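Local coordinates for RagA protein (Porphyromonas gingivalis, PDB 6SLN), which probably serves as an outer-membrane TonB-dependent receptor that imports substrate through a plugged beta-barrel, at residues A[116-121]-A[170-175]; A[129-134]-A[140-145]. All blocks are in the same frame, centred on the assembly; numbering follows the deposited sequence.

Interaction 1. Residues A[116-121]-A[170-175]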
loop_
_atom_site.group_PDB
_atom_site.type_symbol
_atom_site.label_atom_id
_atom_site.label_comp_id
_atom_site.label_asym_id
_atom_site.label_seq_id
_atom_site.Cartn_x
_atom_site.Cartn_y
_atom_site.Cartn_z
ATOM N N ALA A 116 -1.552 -25.503 -15.337
ATOM C CA ALA A 116 -1.495 -24.157 -15.891
ATOM C C ALA A 116 -0.221 -23.911 -16.673
ATOM O O ALA A 116 -0.175 -22.983 -17.486
ATOM C CB ALA A 116 -1.594 -23.117 -14.782
ATOM N N ASN A 117 0.810 -24.718 -16.437
ATOM C CA ASN A 117 2.144 -24.510 -16.999
ATOM C C ASN A 117 2.162 -25.109 -18.401
ATOM O O ASN A 117 2.455 -26.287 -18.592
ATOM C CB ASN A 117 3.184 -25.121 -16.066
ATOM C CG ASN A 117 4.556 -25.188 -16.678
ATOM O OD1 ASN A 117 5.301 -26.124 -16.422
ATOM N ND2 ASN A 117 4.906 -24.194 -17.484
ATOM N N ILE A 118 1.844 -24.272 -19.395
ATOM C CA ILE A 118 1.633 -24.716 -20.776
ATOM C C ILE A 118 2.911 -25.254 -21.409
ATOM O O ILE A 118 2.857 -26.190 -22.217
ATOM C CB ILE A 118 1.047 -23.562 -21.613
ATOM C CG1 ILE A 118 0.927 -23.952 -23.090
ATOM C CG2 ILE A 118 1.910 -22.338 -21.480
ATOM C CD1 ILE A 118 -0.217 -24.917 -23.388
ATOM N N MET A 119 4.076 -24.685 -21.074
ATOM C CA MET A 119 5.314 -25.124 -21.719
ATOM C C MET A 119 5.605 -26.589 -21.419
ATOM O O MET A 119 6.221 -27.289 -22.242
ATOM C CB MET A 119 6.484 -24.237 -21.281
ATOM C CG MET A 119 6.544 -22.878 -22.015
ATOM S SD MET A 119 6.564 -23.092 -23.811
ATOM C CE MET A 119 4.921 -22.599 -24.287
ATOM N N ASP A 120 5.139 -27.068 -20.258
ATOM C CA ASP A 120 5.282 -28.469 -19.903
ATOM C C ASP A 120 4.729 -29.386 -20.988
ATOM O O ASP A 120 5.258 -30.485 -21.203
ATOM C CB ASP A 120 4.584 -28.731 -18.568
ATOM C CG ASP A 120 4.776 -30.145 -18.086
ATOM O OD1 ASP A 120 5.839 -30.427 -17.483
ATOM O OD2 ASP A 120 3.867 -30.969 -18.323
ATOM N N ALA A 121 3.688 -28.941 -21.696
ATOM C CA ALA A 121 3.071 -29.750 -22.743
ATOM C C ALA A 121 3.929 -29.859 -24.000
ATOM O O ALA A 121 3.562 -30.612 -24.908
ATOM C CB ALA A 121 1.698 -29.174 -23.107
ATOM N N ASP A 170 4.059 -15.771 -17.174
ATOM C CA ASP A 170 2.964 -15.679 -16.210
ATOM C C ASP A 170 1.685 -15.196 -16.885
ATOM O O ASP A 170 0.596 -15.736 -16.639
ATOM C CB ASP A 170 3.340 -14.748 -15.054
ATOM C CG ASP A 170 4.536 -15.245 -14.258
ATOM O OD1 ASP A 170 4.618 -16.467 -13.994
ATOM O OD2 ASP A 170 5.393 -14.409 -13.894
ATOM N N VAL A 171 1.797 -14.185 -17.749
ATOM C CA VAL A 171 0.615 -13.695 -18.448
ATOM C C VAL A 171 0.128 -14.764 -19.423
ATOM O O VAL A 171 -1.071 -14.858 -19.714
ATOM C CB VAL A 171 0.936 -12.342 -19.136
ATOM C CG1 VAL A 171 -0.166 -11.907 -20.085
ATOM C CG2 VAL A 171 1.187 -11.235 -18.098
ATOM N N VAL A 172 1.036 -15.610 -19.916
ATOM C CA VAL A 172 0.628 -16.719 -20.776
ATOM C C VAL A 172 -0.191 -17.736 -19.985
ATOM O O VAL A 172 -1.173 -18.278 -20.496
ATOM C CB VAL A 172 1.852 -17.376 -21.441
ATOM C CG1 VAL A 172 1.444 -18.683 -22.100
ATOM C CG2 VAL A 172 2.453 -16.454 -22.465
ATOM N N ALA A 173 0.192 -18.001 -18.725
ATOM C CA ALA A 173 -0.615 -18.856 -17.853
ATOM C C ALA A 173 -2.021 -18.296 -17.583
ATOM O O ALA A 173 -2.943 -19.074 -17.299
ATOM C CB ALA A 173 0.105 -19.078 -16.522
ATOM N N THR A 174 -2.209 -16.973 -17.631
ATOM C CA THR A 174 -3.544 -16.413 -17.438
ATOM C C THR A 174 -4.414 -16.537 -18.681
ATOM O O THR A 174 -5.543 -16.037 -18.675
ATOM C CB THR A 174 -3.478 -14.932 -17.019
ATOM O OG1 THR A 174 -3.050 -14.107 -18.122
ATOM C CG2 THR A 174 -2.540 -14.728 -15.805
ATOM N N MET A 175 -3.924 -17.189 -19.733
ATOM C CA MET A 175 -4.659 -17.357 -20.979
ATOM C C MET A 175 -5.184 -18.783 -21.099
ATOM O O MET A 175 -4.565 -19.738 -20.622
ATOM C CB MET A 175 -3.777 -17.047 -22.194
ATOM C CG MET A 175 -3.121 -15.658 -22.236
ATOM S SD MET A 175 -2.686 -15.289 -23.949
ATOM C CE MET A 175 -2.268 -13.555 -23.849
#
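Ile118 and Val172 make the apolar half of this small contact, which joins a loop of the plug domain to the short helix 169-173. Their branches meet methyl to methyl: Ile118 CG2 lies 3.7 Å from Val172 CG1, and the two side chains cross at about a right angle. In Ile118 the rest of the chain runs off from the helix, because CG1 is anti to the backbone N (chi1 175°) and leaves CG2 as the branch that touches. The looser half lies where the backbones come nearest, the CA atoms of Ala116 and Ala173 being 5.7 Å apart. There Ala173 CB rests at 4.0 Å from Ala116 O, a van der Waals approach with no hydrogen bond, and Ala173 stays partly exposed while Ala116, Ile118 and Val172 are buried. Phe346 of barrel strand 345-360 packs on both alanines, and the polar backbone is tied to the wall as well: Gln336 accepts from Ala116 N, and Arg348 donates to Ala173 O. The helix ends in its own bond, Thr174 OG1 to Val171 O at 2.6 Å, with the hydroxyl tilted 22° from the carbonyl plane. Packing of a loop against a short helix, with barrel side chains reaching in from the wall, is in keeping with the plug of a TonB-dependent receptor, the globular domain held inside the barrel.

Interaction 2. Residues A[129-134]-A[140-145]; sequences MQVMTT and AVASVE
Met129 slants across Val144 in an antiparallel beta hairpin of the plug domain, formed by strands 129-132 and 143-146. Met129 CG, anti to the backbone N, reaches Val144 CG1 at 3.5 Å; the bend at chi3 then brings CE back to the same methyl, at 3.7 Å, so that Val144 CG1 is touched by both ends of the thioether chain. On the same face as Val144, Val131 turns CG1 onto Ala142 CB. Gln130 and Glu145, a hydrogen-bonded pair on the other face, run alongside each other and point the same way, with the amide and carboxylate planes 15° apart; Thr149 takes the carboxylate through OE2. Beyond the regular pairing, the side chain of Thr133 lies against Ala142 and Ala140: OG1 sits 3.3 Å from Ala142 CB, and CG2 is 3.9 Å from Ala140 CB. The Thr133 hydroxyl also faces the side-chain amide of Asn117. Three of the four backbone bonds between the strands are nearly straight, while Glu145 N to Gln130 O is more bent, 149° at the hydrogen. Ser143 adds a side-chain bond to the pairing, its OG set between the backbone N and the carbonyl carbon (chi1 67°). Met132 O thereby accepts twice, from Ser143 N at 2.7 Å and from Ser143 OG at 3.0 Å, the two donors arriving from opposite faces of the carbonyl plane.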
loop_
_atom_site.group_PDB
_atom_site.type_symbol
_atom_site.label_atom_id
_atom_site.label_comp_id
_atom_site.label_asym_id
_atom_site.label_seq_id
_atom_site.Cartn_x
_atom_site.Cartn_y
_atom_site.Cartn_z
ATOM N N MET A 129 14.435 -28.230 -28.344
ATOM C CA MET A 129 13.857 -27.386 -27.303
ATOM C C MET A 129 13.762 -28.201 -26.021
ATOM O O MET A 129 13.088 -29.238 -25.997
ATOM C CB MET A 129 12.491 -26.853 -27.731
ATOM C CG MET A 129 11.829 -25.938 -26.724
ATOM S SD MET A 129 10.101 -25.624 -27.168
ATOM C CE MET A 129 10.104 -23.843 -27.208
ATOM N N GLN A 130 14.458 -27.744 -24.969
ATOM C CA GLN A 130 14.580 -28.494 -23.715
ATOM C C GLN A 130 13.656 -27.884 -22.662
ATOM O O GLN A 130 13.963 -26.841 -22.075
ATOM C CB GLN A 130 16.027 -28.535 -23.224
ATOM C CG GLN A 130 16.337 -29.780 -22.386
ATOM C CD GLN A 130 17.673 -29.734 -21.652
ATOM O OE1 GLN A 130 18.488 -30.653 -21.774
ATOM N NE2 GLN A 130 17.896 -28.677 -20.870
ATOM N N VAL A 131 12.540 -28.573 -22.403
ATOM C CA VAL A 131 11.536 -28.154 -21.429
ATOM C C VAL A 131 11.781 -28.882 -20.123
ATOM O O VAL A 131 11.922 -30.108 -20.116
ATOM C CB VAL A 131 10.112 -28.462 -21.918
ATOM C CG1 VAL A 131 9.116 -27.893 -20.924
ATOM C CG2 VAL A 131 9.883 -27.944 -23.344
ATOM N N MET A 132 11.788 -28.146 -19.013
ATOM C CA MET A 132 11.823 -28.786 -17.699
ATOM C C MET A 132 11.146 -27.894 -16.659
ATOM O O MET A 132 11.397 -26.685 -16.607
ATOM C CB MET A 132 13.263 -29.121 -17.275
ATOM C CG MET A 132 13.785 -30.439 -17.842
ATOM S SD MET A 132 15.367 -30.914 -17.152
ATOM C CE MET A 132 16.476 -29.810 -18.014
ATOM N N THR A 133 10.271 -28.494 -15.859
ATOM C CA THR A 133 9.646 -27.846 -14.713
ATOM C C THR A 133 10.175 -28.520 -13.459
ATOM O O THR A 133 10.008 -29.733 -13.288
ATOM C CB THR A 133 8.124 -27.959 -14.775
ATOM O OG1 THR A 133 7.690 -27.826 -16.135
ATOM C CG2 THR A 133 7.483 -26.883 -13.919
ATOM N N THR A 134 10.828 -27.748 -12.600
ATOM C CA THR A 134 11.556 -28.304 -11.471
ATOM C C THR A 134 10.723 -28.384 -10.200
ATOM O O THR A 134 11.259 -28.755 -9.149
ATOM C CB THR A 134 12.809 -27.472 -11.210
ATOM O OG1 THR A 134 12.465 -26.084 -11.220
ATOM C CG2 THR A 134 13.865 -27.726 -12.299
ATOM N N ALA A 140 4.211 -23.274 -10.759
ATOM C CA ALA A 140 5.563 -23.378 -11.278
ATOM C C ALA A 140 5.564 -23.184 -12.790
ATOM O O ALA A 140 4.686 -23.689 -13.504
ATOM C CB ALA A 140 6.186 -24.725 -10.918
ATOM N N VAL A 141 6.565 -22.445 -13.268
ATOM C CA VAL A 141 6.760 -22.162 -14.686
ATOM C C VAL A 141 7.926 -23.003 -15.208
ATOM O O VAL A 141 8.973 -23.090 -14.556
ATOM C CB VAL A 141 7.021 -20.666 -14.899
ATOM C CG1 VAL A 141 6.739 -20.315 -16.289
ATOM C CG2 VAL A 141 6.151 -19.867 -13.974
ATOM N N ALA A 142 7.744 -23.628 -16.371
ATOM C CA ALA A 142 8.802 -24.442 -16.963
ATOM C C ALA A 142 9.958 -23.581 -17.452
ATOM O O ALA A 142 9.777 -22.430 -17.858
ATOM C CB ALA A 142 8.279 -25.257 -18.143
ATOM N N SER A 143 11.154 -24.160 -17.425
ATOM C CA SER A 143 12.302 -23.546 -18.076
ATOM C C SER A 143 12.419 -24.084 -19.500
ATOM O O SER A 143 12.143 -25.259 -19.757
ATOM C CB SER A 143 13.582 -23.811 -17.282
ATOM O OG SER A 143 13.933 -25.182 -17.284
ATOM N N VAL A 144 12.788 -23.212 -20.431
ATOM C CA VAL A 144 12.985 -23.597 -21.824
ATOM C C VAL A 144 14.350 -23.112 -22.294
ATOM O O VAL A 144 14.735 -21.968 -22.028
ATOM C CB VAL A 144 11.883 -23.040 -22.744
ATOM C CG1 VAL A 144 12.112 -23.540 -24.145
ATOM C CG2 VAL A 144 10.486 -23.441 -22.242
ATOM N N GLU A 145 15.075 -23.987 -22.993
ATOM C CA GLU A 145 16.341 -23.652 -23.650
ATOM C C GLU A 145 16.337 -24.261 -25.048
ATOM O O GLU A 145 16.183 -25.480 -25.193
ATOM C CB GLU A 145 17.554 -24.167 -22.855
ATOM C CG GLU A 145 17.762 -23.546 -21.466
ATOM C CD GLU A 145 18.949 -24.145 -20.723
ATOM O OE1 GLU A 145 19.394 -25.239 -21.117
ATOM O OE2 GLU A 145 19.437 -23.541 -19.742
#

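Overall arrangement
Both contacts belong to the plug domain, and their centres lie about 11 Å apart. In sequence the hairpin of interaction 2 falls wholly between the two segments of interaction 1. Interaction 1 is small and mostly buried, a tertiary contact between distant parts of the chain that rests on methyl groups and has no hydrogen bond across it. Interaction 2 buries nearly four times as much surface, is secured chiefly by backbone hydrogen bonds, and reaches from a buried valine face to the exposed Ser143. The two meet at the 116-121 loop: Asn117 approaches Thr133, Ala140 and Ala142, while Met119 O touches Val131 CG1, so one loop bears on both the helix and the hairpin.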